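Local coordinates for protein titin (Homo sapiens, PDB 2J8H) that acts as a giant elastic scaffold of muscle, here represented by a rigid tandem of two immunoglobulin domains from its A-band part, at residues A[35-39]-A[61-65]; A[100-104]-A[188-192]; A[129-133]-A[181-185]; A[167-171]-A[193-197]. Residues are numbered along the deposited sequence.

Contact 1. Residues A[35-39]-A[61-65]; sequences IVKWY and YHQLI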
loop_
_atom_site.group_PDB
_atom_site.type_symbol
_atom_site.label_atom_id
_atom_site.label_comp_id
_atom_site.label_asym_id
_atom_site.label_seq_id
_atom_site.Cartn_x
_atom_site.Cartn_y
_atom_site.Cartn_z
ATOM N N ILE A 35 -22.113 -27.200 -1.579
ATOM C CA ILE A 35 -21.204 -26.618 -2.533
ATOM C C ILE A 35 -21.599 -25.158 -2.680
ATOM O O ILE A 35 -22.787 -24.821 -2.762
ATOM C CB ILE A 35 -21.311 -27.347 -3.874
ATOM C CG1 ILE A 35 -20.883 -28.807 -3.685
ATOM C CG2 ILE A 35 -20.503 -26.626 -4.946
ATOM C CD1 ILE A 35 -20.970 -29.598 -4.944
ATOM N N VAL A 36 -20.598 -24.283 -2.685
ATOM C CA VAL A 36 -20.835 -22.871 -2.613
ATOM C C VAL A 36 -20.384 -22.201 -3.886
ATOM O O VAL A 36 -19.357 -22.554 -4.450
ATOM C CB VAL A 36 -20.126 -22.286 -1.413
ATOM C CG1 VAL A 36 -20.076 -20.751 -1.496
ATOM C CG2 VAL A 36 -20.829 -22.785 -0.131
ATOM N N LYS A 37 -21.194 -21.259 -4.358
ATOM C CA LYS A 37 -20.854 -20.434 -5.491
ATOM C C LYS A 37 -21.049 -18.993 -5.045
ATOM O O LYS A 37 -21.854 -18.707 -4.150
ATOM C CB LYS A 37 -21.753 -20.759 -6.687
ATOM C CG LYS A 37 -21.531 -22.110 -7.339
ATOM C CD LYS A 37 -22.439 -22.346 -8.593
ATOM C CE LYS A 37 -23.900 -22.737 -8.272
ATOM N NZ LYS A 37 -24.805 -23.095 -9.503
ATOM N N TRP A 38 -20.297 -18.100 -5.669
ATOM C CA TRP A 38 -20.300 -16.689 -5.346
ATOM C C TRP A 38 -20.688 -15.890 -6.563
ATOM O O TRP A 38 -20.327 -16.262 -7.695
ATOM C CB TRP A 38 -18.890 -16.281 -4.959
ATOM C CG TRP A 38 -18.408 -16.837 -3.663
ATOM C CD1 TRP A 38 -17.730 -18.003 -3.468
ATOM C CD2 TRP A 38 -18.560 -16.243 -2.381
ATOM N NE1 TRP A 38 -17.439 -18.162 -2.145
ATOM C CE2 TRP A 38 -17.942 -17.097 -1.450
ATOM C CE3 TRP A 38 -19.163 -15.068 -1.920
ATOM C CZ2 TRP A 38 -17.889 -16.802 -0.093
ATOM C CZ3 TRP A 38 -19.110 -14.785 -0.572
ATOM C CH2 TRP A 38 -18.474 -15.655 0.325
ATOM N N TYR A 39 -21.383 -14.775 -6.347
ATOM C CA TYR A 39 -21.911 -13.981 -7.449
ATOM C C TYR A 39 -21.715 -12.508 -7.170
ATOM O O TYR A 39 -21.819 -12.071 -6.015
ATOM C CB TYR A 39 -23.414 -14.209 -7.608
ATOM C CG TYR A 39 -23.778 -15.655 -7.793
ATOM C CD1 TYR A 39 -23.823 -16.507 -6.699
ATOM C CD2 TYR A 39 -24.089 -16.182 -9.057
ATOM C CE1 TYR A 39 -24.153 -17.840 -6.838
ATOM C CE2 TYR A 39 -24.386 -17.525 -9.195
ATOM C CZ TYR A 39 -24.434 -18.330 -8.076
ATOM O OH TYR A 39 -24.735 -19.660 -8.164
ATOM N N TYR A 61 -16.463 -23.043 6.548
ATOM C CA TYR A 61 -16.186 -21.641 6.335
ATOM C C TYR A 61 -15.828 -21.393 4.886
ATOM O O TYR A 61 -15.021 -22.132 4.315
ATOM C CB TYR A 61 -15.040 -21.161 7.197
ATOM C CG TYR A 61 -15.368 -21.122 8.644
ATOM C CD1 TYR A 61 -15.103 -22.205 9.446
ATOM C CD2 TYR A 61 -15.962 -20.000 9.215
ATOM C CE1 TYR A 61 -15.407 -22.187 10.817
ATOM C CE2 TYR A 61 -16.270 -19.960 10.577
ATOM C CZ TYR A 61 -15.993 -21.063 11.367
ATOM O OH TYR A 61 -16.289 -21.059 12.719
ATOM N N HIS A 62 -16.421 -20.343 4.325
ATOM C CA HIS A 62 -16.227 -19.957 2.932
ATOM C C HIS A 62 -15.938 -18.485 2.884
ATOM O O HIS A 62 -16.602 -17.695 3.579
ATOM C CB HIS A 62 -17.496 -20.210 2.143
ATOM C CG HIS A 62 -17.788 -21.660 1.972
ATOM N ND1 HIS A 62 -17.271 -22.397 0.932
ATOM C CD2 HIS A 62 -18.464 -22.529 2.757
ATOM C CE1 HIS A 62 -17.651 -23.653 1.063
ATOM N NE2 HIS A 62 -18.372 -23.760 2.166
ATOM N N GLN A 63 -14.945 -18.093 2.088
ATOM C CA GLN A 63 -14.691 -16.682 1.932
ATOM C C GLN A 63 -14.272 -16.335 0.515
ATOM O O GLN A 63 -13.697 -17.147 -0.214
ATOM C CB GLN A 63 -13.736 -16.144 3.020
ATOM C CG GLN A 63 -12.295 -16.394 2.813
ATOM C CD GLN A 63 -11.394 -15.965 3.956
ATOM O OE1 GLN A 63 -11.843 -15.480 4.988
ATOM N NE2 GLN A 63 -10.103 -16.224 3.799
ATOM N N LEU A 64 -14.639 -15.124 0.128
ATOM C CA LEU A 64 -14.261 -14.567 -1.137
ATOM C C LEU A 64 -13.406 -13.360 -0.831
ATOM O O LEU A 64 -13.814 -12.488 -0.061
ATOM C CB LEU A 64 -15.507 -14.138 -1.892
ATOM C CG LEU A 64 -15.286 -13.297 -3.172
ATOM C CD1 LEU A 64 -14.667 -14.132 -4.268
ATOM C CD2 LEU A 64 -16.645 -12.699 -3.615
ATOM N N ILE A 65 -12.227 -13.300 -1.427
ATOM C CA ILE A 65 -11.374 -12.146 -1.321
ATOM C C ILE A 65 -11.390 -11.398 -2.647
ATOM O O ILE A 65 -11.042 -11.955 -3.686
ATOM C CB ILE A 65 -9.914 -12.525 -0.973
ATOM C CG1 ILE A 65 -9.879 -13.479 0.236
ATOM C CG2 ILE A 65 -9.067 -11.247 -0.693
ATOM C CD1 ILE A 65 -8.517 -14.154 0.478
HETATM O O HOH W 1 -16.055 -20.615 -1.007
#

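Contact 2. Residues A[100-104]-A[188-192]; sequences AKIHL and QKTVE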
loop_
_atom_site.group_PDB
_atom_site.type_symbol
_atom_site.label_atom_id
_atom_site.label_comp_id
_atom_site.label_asym_id
_atom_site.label_seq_id
_atom_site.Cartn_x
_atom_site.Cartn_y
_atom_site.Cartn_z
ATOM N N ALA A 100 -12.315 12.093 -0.416
ATOM C CA ALA A 100 -12.418 13.156 -1.420
ATOM C C ALA A 100 -11.030 13.577 -1.803
ATOM O O ALA A 100 -10.204 13.818 -0.926
ATOM C CB ALA A 100 -13.210 14.360 -0.902
ATOM N N LYS A 101 -10.777 13.704 -3.101
ATOM C CA LYS A 101 -9.439 14.013 -3.569
ATOM C C LYS A 101 -9.512 14.758 -4.881
ATOM O O LYS A 101 -10.292 14.418 -5.751
ATOM C CB LYS A 101 -8.618 12.712 -3.705
ATOM C CG LYS A 101 -7.159 12.897 -4.106
ATOM C CD LYS A 101 -6.281 13.391 -2.972
ATOM C CE LYS A 101 -4.884 13.952 -3.485
ATOM N NZ LYS A 101 -4.942 15.344 -4.065
ATOM N N ILE A 102 -8.713 15.804 -4.991
ATOM C CA ILE A 102 -8.601 16.583 -6.222
ATOM C C ILE A 102 -7.341 16.097 -6.933
ATOM O O ILE A 102 -6.308 15.945 -6.296
ATOM C CB ILE A 102 -8.438 18.086 -5.931
ATOM C CG1 ILE A 102 -9.685 18.674 -5.297
ATOM C CG2 ILE A 102 -8.108 18.839 -7.205
ATOM C CD1 ILE A 102 -10.943 18.456 -6.089
ATOM N N HIS A 103 -7.447 15.853 -8.233
ATOM C CA HIS A 103 -6.346 15.306 -9.037
ATOM C C HIS A 103 -5.974 16.268 -10.140
ATOM O O HIS A 103 -6.569 16.235 -11.218
ATOM C CB HIS A 103 -6.762 14.010 -9.719
ATOM C CG HIS A 103 -7.306 12.975 -8.789
ATOM N ND1 HIS A 103 -6.528 12.337 -7.856
ATOM C CD2 HIS A 103 -8.551 12.456 -8.662
ATOM C CE1 HIS A 103 -7.275 11.476 -7.179
ATOM N NE2 HIS A 103 -8.505 11.535 -7.649
ATOM N N LEU A 104 -4.968 17.094 -9.908
ATOM C CA LEU A 104 -4.465 18.007 -10.940
ATOM C C LEU A 104 -3.633 17.251 -11.969
ATOM O O LEU A 104 -2.570 16.706 -11.639
ATOM C CB LEU A 104 -3.610 19.091 -10.311
ATOM C CG LEU A 104 -4.258 20.088 -9.360
ATOM C CD1 LEU A 104 -3.166 21.086 -8.895
ATOM C CD2 LEU A 104 -5.465 20.784 -9.972
ATOM N N GLN A 188 -8.135 20.218 -1.256
ATOM C CA GLN A 188 -8.204 21.406 -2.098
ATOM C C GLN A 188 -6.921 21.587 -2.873
ATOM O O GLN A 188 -5.852 21.086 -2.480
ATOM C CB GLN A 188 -8.524 22.664 -1.293
ATOM C CG GLN A 188 -7.405 23.271 -0.501
ATOM C CD GLN A 188 -7.782 24.635 0.088
ATOM O OE1 GLN A 188 -8.848 24.798 0.696
ATOM N NE2 GLN A 188 -6.913 25.610 -0.101
ATOM N N LYS A 189 -7.039 22.277 -3.993
ATOM C CA LYS A 189 -5.912 22.591 -4.844
ATOM C C LYS A 189 -6.189 23.963 -5.442
ATOM O O LYS A 189 -7.322 24.414 -5.480
ATOM C CB LYS A 189 -5.743 21.563 -5.967
ATOM C CG LYS A 189 -5.305 20.156 -5.537
ATOM C CD LYS A 189 -3.899 20.149 -4.970
ATOM C CE LYS A 189 -3.582 18.865 -4.245
ATOM N NZ LYS A 189 -4.415 18.691 -2.990
ATOM N N THR A 190 -5.126 24.616 -5.880
ATOM C CA THR A 190 -5.201 25.925 -6.469
ATOM C C THR A 190 -4.755 25.832 -7.916
ATOM O O THR A 190 -3.858 25.067 -8.263
ATOM C CB THR A 190 -4.306 26.888 -5.692
ATOM O OG1 THR A 190 -4.807 26.969 -4.355
ATOM C CG2 THR A 190 -4.285 28.296 -6.313
ATOM N N VAL A 191 -5.382 26.649 -8.748
ATOM C CA VAL A 191 -5.010 26.826 -10.147
ATOM C C VAL A 191 -4.782 28.317 -10.405
ATOM O O VAL A 191 -5.650 29.134 -10.088
ATOM C CB VAL A 191 -6.157 26.367 -11.070
ATOM C CG1 VAL A 191 -5.796 26.574 -12.518
ATOM C CG2 VAL A 191 -6.507 24.916 -10.796
ATOM N N GLU A 192 -3.626 28.674 -10.950
ATOM C CA GLU A 192 -3.400 30.054 -11.349
ATOM C C GLU A 192 -3.782 30.232 -12.808
ATOM O O GLU A 192 -3.302 29.496 -13.680
ATOM C CB GLU A 192 -1.957 30.496 -11.149
ATOM C CG GLU A 192 -1.784 31.947 -11.594
ATOM C CD GLU A 192 -0.431 32.514 -11.319
ATOM O OE1 GLU A 192 0.460 31.749 -10.891
ATOM O OE2 GLU A 192 -0.268 33.733 -11.540
#

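Contact 3. Residues A[129-133]-A[181-185]; sequences SGKPD and KNRFG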
loop_
_atom_site.group_PDB
_atom_site.type_symbol
_atom_site.label_atom_id
_atom_site.label_comp_id
_atom_site.label_asym_id
_atom_site.label_seq_id
_atom_site.Cartn_x
_atom_site.Cartn_y
_atom_site.Cartn_z
ATOM N N SER A 129 -11.999 12.543 -7.072
ATOM C CA SER A 129 -12.516 11.268 -6.601
ATOM C C SER A 129 -13.227 11.509 -5.279
ATOM O O SER A 129 -12.996 12.518 -4.604
ATOM C CB SER A 129 -11.357 10.296 -6.366
ATOM O OG SER A 129 -10.604 10.086 -7.553
ATOM N N GLY A 130 -14.080 10.567 -4.908
ATOM C CA GLY A 130 -14.704 10.594 -3.596
ATOM C C GLY A 130 -15.954 9.757 -3.569
ATOM O O GLY A 130 -16.783 9.861 -4.453
ATOM N N LYS A 131 -16.068 8.901 -2.571
ATOM C CA LYS A 131 -17.276 8.107 -2.360
ATOM C C LYS A 131 -17.433 8.065 -0.853
ATOM O O LYS A 131 -16.547 7.553 -0.166
ATOM C CB LYS A 131 -17.131 6.680 -2.926
ATOM C CG LYS A 131 -17.029 6.590 -4.450
ATOM C CD LYS A 131 -18.372 6.762 -5.138
ATOM C CE LYS A 131 -18.200 7.359 -6.540
ATOM N NZ LYS A 131 -19.500 7.298 -7.257
ATOM N N PRO A 132 -18.535 8.621 -0.324
ATOM C CA PRO A 132 -19.642 9.284 -0.976
ATOM C C PRO A 132 -19.227 10.410 -1.892
ATOM O O PRO A 132 -18.199 11.032 -1.675
ATOM C CB PRO A 132 -20.462 9.828 0.203
ATOM C CG PRO A 132 -20.222 8.934 1.265
ATOM C CD PRO A 132 -18.766 8.531 1.123
ATOM N N ASP A 133 -20.024 10.663 -2.921
ATOM C CA ASP A 133 -19.721 11.716 -3.885
ATOM C C ASP A 133 -19.487 12.999 -3.095
ATOM O O ASP A 133 -20.279 13.335 -2.216
ATOM C CB ASP A 133 -20.871 11.910 -4.890
ATOM C CG ASP A 133 -21.111 10.684 -5.791
ATOM O OD1 ASP A 133 -20.312 9.726 -5.761
ATOM O OD2 ASP A 133 -22.106 10.678 -6.546
ATOM N N LYS A 181 -15.008 17.743 -0.603
ATOM C CA LYS A 181 -15.225 17.286 0.770
ATOM C C LYS A 181 -16.204 16.120 0.798
ATOM O O LYS A 181 -17.273 16.184 0.186
ATOM C CB LYS A 181 -15.859 18.382 1.646
ATOM C CG LYS A 181 -15.141 19.710 1.707
ATOM C CD LYS A 181 -16.130 20.878 1.985
ATOM C CE LYS A 181 -15.398 22.232 2.140
ATOM N NZ LYS A 181 -14.780 22.775 0.890
ATOM N N ASN A 182 -15.853 15.070 1.530
ATOM C CA ASN A 182 -16.844 14.105 2.001
ATOM C C ASN A 182 -16.482 13.667 3.400
ATOM O O ASN A 182 -15.604 14.270 4.032
ATOM C CB ASN A 182 -17.016 12.925 1.019
ATOM C CG ASN A 182 -15.799 12.041 0.903
ATOM O OD1 ASN A 182 -14.824 12.165 1.646
ATOM N ND2 ASN A 182 -15.852 11.122 -0.056
ATOM N N ARG A 183 -17.152 12.626 3.891
ATOM C CA ARG A 183 -16.946 12.172 5.252
ATOM C C ARG A 183 -15.549 11.629 5.518
ATOM O O ARG A 183 -15.149 11.539 6.666
ATOM C CB ARG A 183 -18.018 11.121 5.642
ATOM C CG ARG A 183 -17.927 9.792 4.859
ATOM C CD ARG A 183 -18.966 8.789 5.327
ATOM N NE ARG A 183 -20.333 9.267 5.095
ATOM C CZ ARG A 183 -21.425 8.530 5.278
ATOM N NH1 ARG A 183 -21.325 7.265 5.697
ATOM N NH2 ARG A 183 -22.628 9.057 5.046
ATOM N N PHE A 184 -14.810 11.267 4.479
ATOM C CA PHE A 184 -13.496 10.684 4.660
ATOM C C PHE A 184 -12.375 11.691 4.466
ATOM O O PHE A 184 -11.197 11.326 4.518
ATOM C CB PHE A 184 -13.328 9.475 3.729
ATOM C CG PHE A 184 -14.353 8.399 3.985
ATOM C CD1 PHE A 184 -14.355 7.708 5.188
ATOM C CD2 PHE A 184 -15.341 8.129 3.062
ATOM C CE1 PHE A 184 -15.308 6.732 5.456
ATOM C CE2 PHE A 184 -16.292 7.155 3.330
ATOM C CZ PHE A 184 -16.270 6.462 4.528
ATOM N N GLY A 185 -12.735 12.951 4.222
ATOM C CA GLY A 185 -11.732 13.999 4.143
ATOM C C GLY A 185 -12.056 15.128 3.196
ATOM O O GLY A 185 -12.983 15.057 2.403
#

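Contact 4. Residues A[167-171]-A[193-197]; sequences GVERK and LDVAD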
loop_
_atom_site.group_PDB
_atom_site.type_symbol
_atom_site.label_atom_id
_atom_site.label_comp_id
_atom_site.label_asym_id
_atom_site.label_seq_id
_atom_site.Cartn_x
_atom_site.Cartn_y
_atom_site.Cartn_z
ATOM N N GLY A 167 -16.094 34.430 -22.224
ATOM C CA GLY A 167 -14.737 34.752 -22.632
ATOM C C GLY A 167 -13.992 35.418 -21.495
ATOM O O GLY A 167 -14.511 36.326 -20.847
ATOM N N VAL A 168 -12.751 35.001 -21.268
ATOM C CA VAL A 168 -11.978 35.563 -20.161
ATOM C C VAL A 168 -11.628 36.997 -20.390
ATOM O O VAL A 168 -11.377 37.419 -21.513
ATOM C CB VAL A 168 -10.650 34.821 -19.876
ATOM C CG1 VAL A 168 -10.941 33.470 -19.290
ATOM C CG2 VAL A 168 -9.814 34.722 -21.125
ATOM N N GLU A 169 -11.634 37.730 -19.286
ATOM C CA GLU A 169 -11.237 39.108 -19.232
ATOM C C GLU A 169 -9.926 39.157 -18.453
ATOM O O GLU A 169 -9.568 38.213 -17.756
ATOM C CB GLU A 169 -12.318 39.896 -18.509
ATOM C CG GLU A 169 -13.638 39.920 -19.284
ATOM C CD GLU A 169 -14.857 40.255 -18.421
ATOM O OE1 GLU A 169 -14.686 40.683 -17.255
ATOM O OE2 GLU A 169 -15.998 40.085 -18.923
ATOM N N ARG A 170 -9.205 40.263 -18.564
ATOM C CA ARG A 170 -7.933 40.396 -17.874
ATOM C C ARG A 170 -8.099 40.236 -16.371
ATOM O O ARG A 170 -7.218 39.708 -15.688
ATOM C CB ARG A 170 -7.328 41.757 -18.163
ATOM C CG ARG A 170 -6.853 41.900 -19.565
ATOM C CD ARG A 170 -6.300 43.279 -19.760
ATOM N NE ARG A 170 -6.167 43.576 -21.174
ATOM C CZ ARG A 170 -6.337 44.782 -21.723
ATOM N NH1 ARG A 170 -6.644 45.856 -20.987
ATOM N NH2 ARG A 170 -6.193 44.915 -23.036
ATOM N N LYS A 171 -9.232 40.701 -15.861
ATOM C CA LYS A 171 -9.502 40.644 -14.437
ATOM C C LYS A 171 -9.722 39.231 -13.946
ATOM O O LYS A 171 -9.748 39.017 -12.746
ATOM C CB LYS A 171 -10.722 41.493 -14.086
ATOM C CG LYS A 171 -12.077 40.902 -14.466
ATOM C CD LYS A 171 -13.180 41.951 -14.285
ATOM C CE LYS A 171 -14.512 41.337 -13.829
ATOM N NZ LYS A 171 -15.507 42.404 -13.406
ATOM N N LEU A 193 -4.635 31.228 -13.062
ATOM C CA LEU A 193 -5.021 31.608 -14.410
ATOM C C LEU A 193 -4.314 32.893 -14.725
ATOM O O LEU A 193 -4.379 33.827 -13.949
ATOM C CB LEU A 193 -6.532 31.834 -14.492
ATOM C CG LEU A 193 -7.134 32.345 -15.807
ATOM C CD1 LEU A 193 -6.653 31.525 -16.980
ATOM C CD2 LEU A 193 -8.675 32.320 -15.758
ATOM N N ASP A 194 -3.616 32.950 -15.848
ATOM C CA ASP A 194 -3.110 34.230 -16.325
ATOM C C ASP A 194 -3.722 34.506 -17.676
ATOM O O ASP A 194 -4.048 33.589 -18.419
ATOM C CB ASP A 194 -1.592 34.268 -16.374
ATOM C CG ASP A 194 -1.020 33.373 -17.436
ATOM O OD1 ASP A 194 -0.941 32.147 -17.188
ATOM O OD2 ASP A 194 -0.651 33.908 -18.504
ATOM N N VAL A 195 -3.907 35.782 -17.978
ATOM C CA VAL A 195 -4.539 36.178 -19.219
ATOM C C VAL A 195 -3.581 37.076 -19.986
ATOM O O VAL A 195 -3.087 38.063 -19.448
ATOM C CB VAL A 195 -5.871 36.901 -18.959
ATOM C CG1 VAL A 195 -6.520 37.332 -20.298
ATOM C CG2 VAL A 195 -6.806 36.013 -18.147
ATOM N N ALA A 196 -3.295 36.699 -21.229
ATOM C CA ALA A 196 -2.454 37.501 -22.106
ATOM C C ALA A 196 -3.338 38.197 -23.134
ATOM O O ALA A 196 -4.424 37.726 -23.483
ATOM C CB ALA A 196 -1.422 36.618 -22.796
ATOM N N ASP A 197 -2.901 39.334 -23.628
ATOM C CA ASP A 197 -3.617 39.903 -24.753
ATOM C C ASP A 197 -3.356 39.048 -25.991
ATOM O O ASP A 197 -4.258 38.298 -26.398
ATOM C CB ASP A 197 -3.240 41.358 -24.962
ATOM C CG ASP A 197 -4.007 42.262 -24.042
ATOM O OD1 ASP A 197 -3.967 42.005 -22.814
ATOM O OD2 ASP A 197 -4.677 43.189 -24.550
ATOM O OXT ASP A 197 -2.251 39.064 -26.561
#

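Contact 1. Residues A[35-39]-A[61-65]
Strands 35-39 and 61-65 run in nearly the same direction, with 24° between their short axes and a closest approach of 8.9 Å. No hydrogen bond crosses the gap, and CA-CA separations of 7.8 Å (Val36-His62) and 7.7 Å (Trp38-Leu64), too wide for neighbours in one sheet, fit strands C and E of facing sheets in the immunoglobulin β-sandwich of the first domain. The pairings are the evidence: strand 35-39 bonds to strand 76-83, whereas His62 bonds to Cys26 of strand 22-29. Inward residues meet in register. Trp38, the core tryptophan typical of strand C, offers its six-membered ring to Leu64 CB, which sits 3.6 Å from the ring centroid and 6° off the normal, a CH-pi contact. Val36 repeats this on the His62 ring: CG2 lies 3.5 Å from the centroid, 10° off the normal. Leu24 and Ile54 also touch Trp38. Between the two pairs a water accepts from Trp38 NE1 at 3.0 Å and is hydrogen-bonded to His62 ND1 at 2.9 Å.

Contact 2. Residues A[100-104]-A[188-192]
Ile102 and Leu104 both adopt m at chi1 and direct CA-CB toward strand 188-192, where Lys189 (mmtm) folds back to receive them: Ile102 CG2 lies 3.5 Å from Lys189 CG, and Leu104 CD1 lies 3.9 Å from Lys189 CB. The folded chain brings Lys189 NZ to Gln188 O at 2.8 Å. Lys101, tptp, starts away from the other strand but curls round until its NZ reaches Ile102 O at 2.7 Å, leaving the two ammonium groups, Lys101 NZ and Lys189 NZ, only 3.6 Å apart. Asp187 makes this closeness tolerable, since each lysine forms a salt bridge with one of its carboxylate oxygens. Further along, Leu104 CD2 touches Val191 CG2 at 4.3 Å. In this immunoglobulin I-set domain strand A meets strand G without a cross-hydrogen bond, at 17° and 7.1 Å between axes. Strand 100-102 instead pairs with strand 123-131, while strand 188-192 bonds to strand 174-182 and, on its other edge, to strand 112-117.

Contact 3. Residues A[129-133]-A[181-185]
A cis peptide bond precedes Pro132, and the carbonyl of this same proline receives the one hydrogen bond that joins the two segments: Asn182 ND2 to Pro132 O, 2.9 Å with an almost straight N-H...O angle of 176°. The other polar side-chain atom of Asn182, OD1, turns back on its own segment and accepts from Phe184 N at 3.0 Å, which defines an Asx turn. The backbone closes there as well: Gly185 N donates to Asn182 O at 3.2 Å, and phi/psi of -65/-19° at Arg183 and -100/3° at Phe184 make this a type I turn. Asn182 N to Gly185 O, 3.0 Å, is the last pair of the hairpin. The turn links strand 174-182 to strand 185-196, and so is the tip of the F-G hairpin, packed against the B-C loop at one pole of the second immunoglobulin domain. Asn182 also bonds to Val98 O and Ala100 N, which ties this pole to strand 86-102, the continuous connection from the first domain. The proline ring and its neighbours pack round the polar link: Pro132 CD makes an apolar contact with Phe184 CE2 at 3.6 Å, and Pro132 CG sits over a face of the Arg183 guanidinium, 3.8 Å from Arg183 NE. Lys131 O meets the edge of the Phe184 ring, 3.5 Å from Phe184 CD2. Lys131 NZ forms a salt bridge to Asp133 OD1 at 3.0 Å.

Contact 4. Residues A[167-171]-A[193-197]
Arg170 and Asp197 face each other through a two-pronged salt bridge. Arg170 NH2 donates to Asp197 OD2 at 2.8 Å with an angle of 148°, and Arg170 NE donates to Asp197 OD1 at 3.2 Å with a more bent 136°; the carboxylate therefore approaches the guanidinium at its edge, near its plane. Asp197 is the last residue of the fragment, so the side-chain carboxylate that pairs here lies beside a terminal one. Arg118 stands close to both partners, a like charge beside Arg170 and a long, weak ion pair with Asp197. Within the second immunoglobulin domain the contact joins the E-F loop, with a 3-10 segment that begins at 170, to the end of strand G. Beside the charged pair lies an apolar layer: Val168 CG2 is 4.3 Å from Val195 CG1, and Val168 CG1 is 4.4 Å from Leu193 CD2. Glu169 O makes a van der Waals contact with Val195 CG2 at 3.6 Å, and no hydrogen bond joins the segments' backbones. Other polar groups are satisfied outside the two segments: the Val168 backbone bonds to Gly119 and Glu120, Glu169 N to the Asp172 carboxylate, the Asp194 backbone to Val114 and Ala116, and Asp194 OD1 to His115 ND1.

In the fold
From the N terminus, contact 1 comes first, bridging the sheets of the first domain and closing a loop of 21 residues; it is complete before any other contact opens. Residues 100-104 then open contact 2, which 188-192 closes with 83 residues between them. Contact 3 (129-133 with 181-185) is nested inside that loop, and the two touch through Lys101 O and Ser129 N, 2.9 Å apart. Contact 4 (167-171 with 193-197) crosses both and shares strand 185-196 with contact 2. Contacts 3, 2 and 4 thus follow the second domain from its interdomain pole to its C-terminal end, while contact 1 lies about 59 Å, centre to centre, from contact 4.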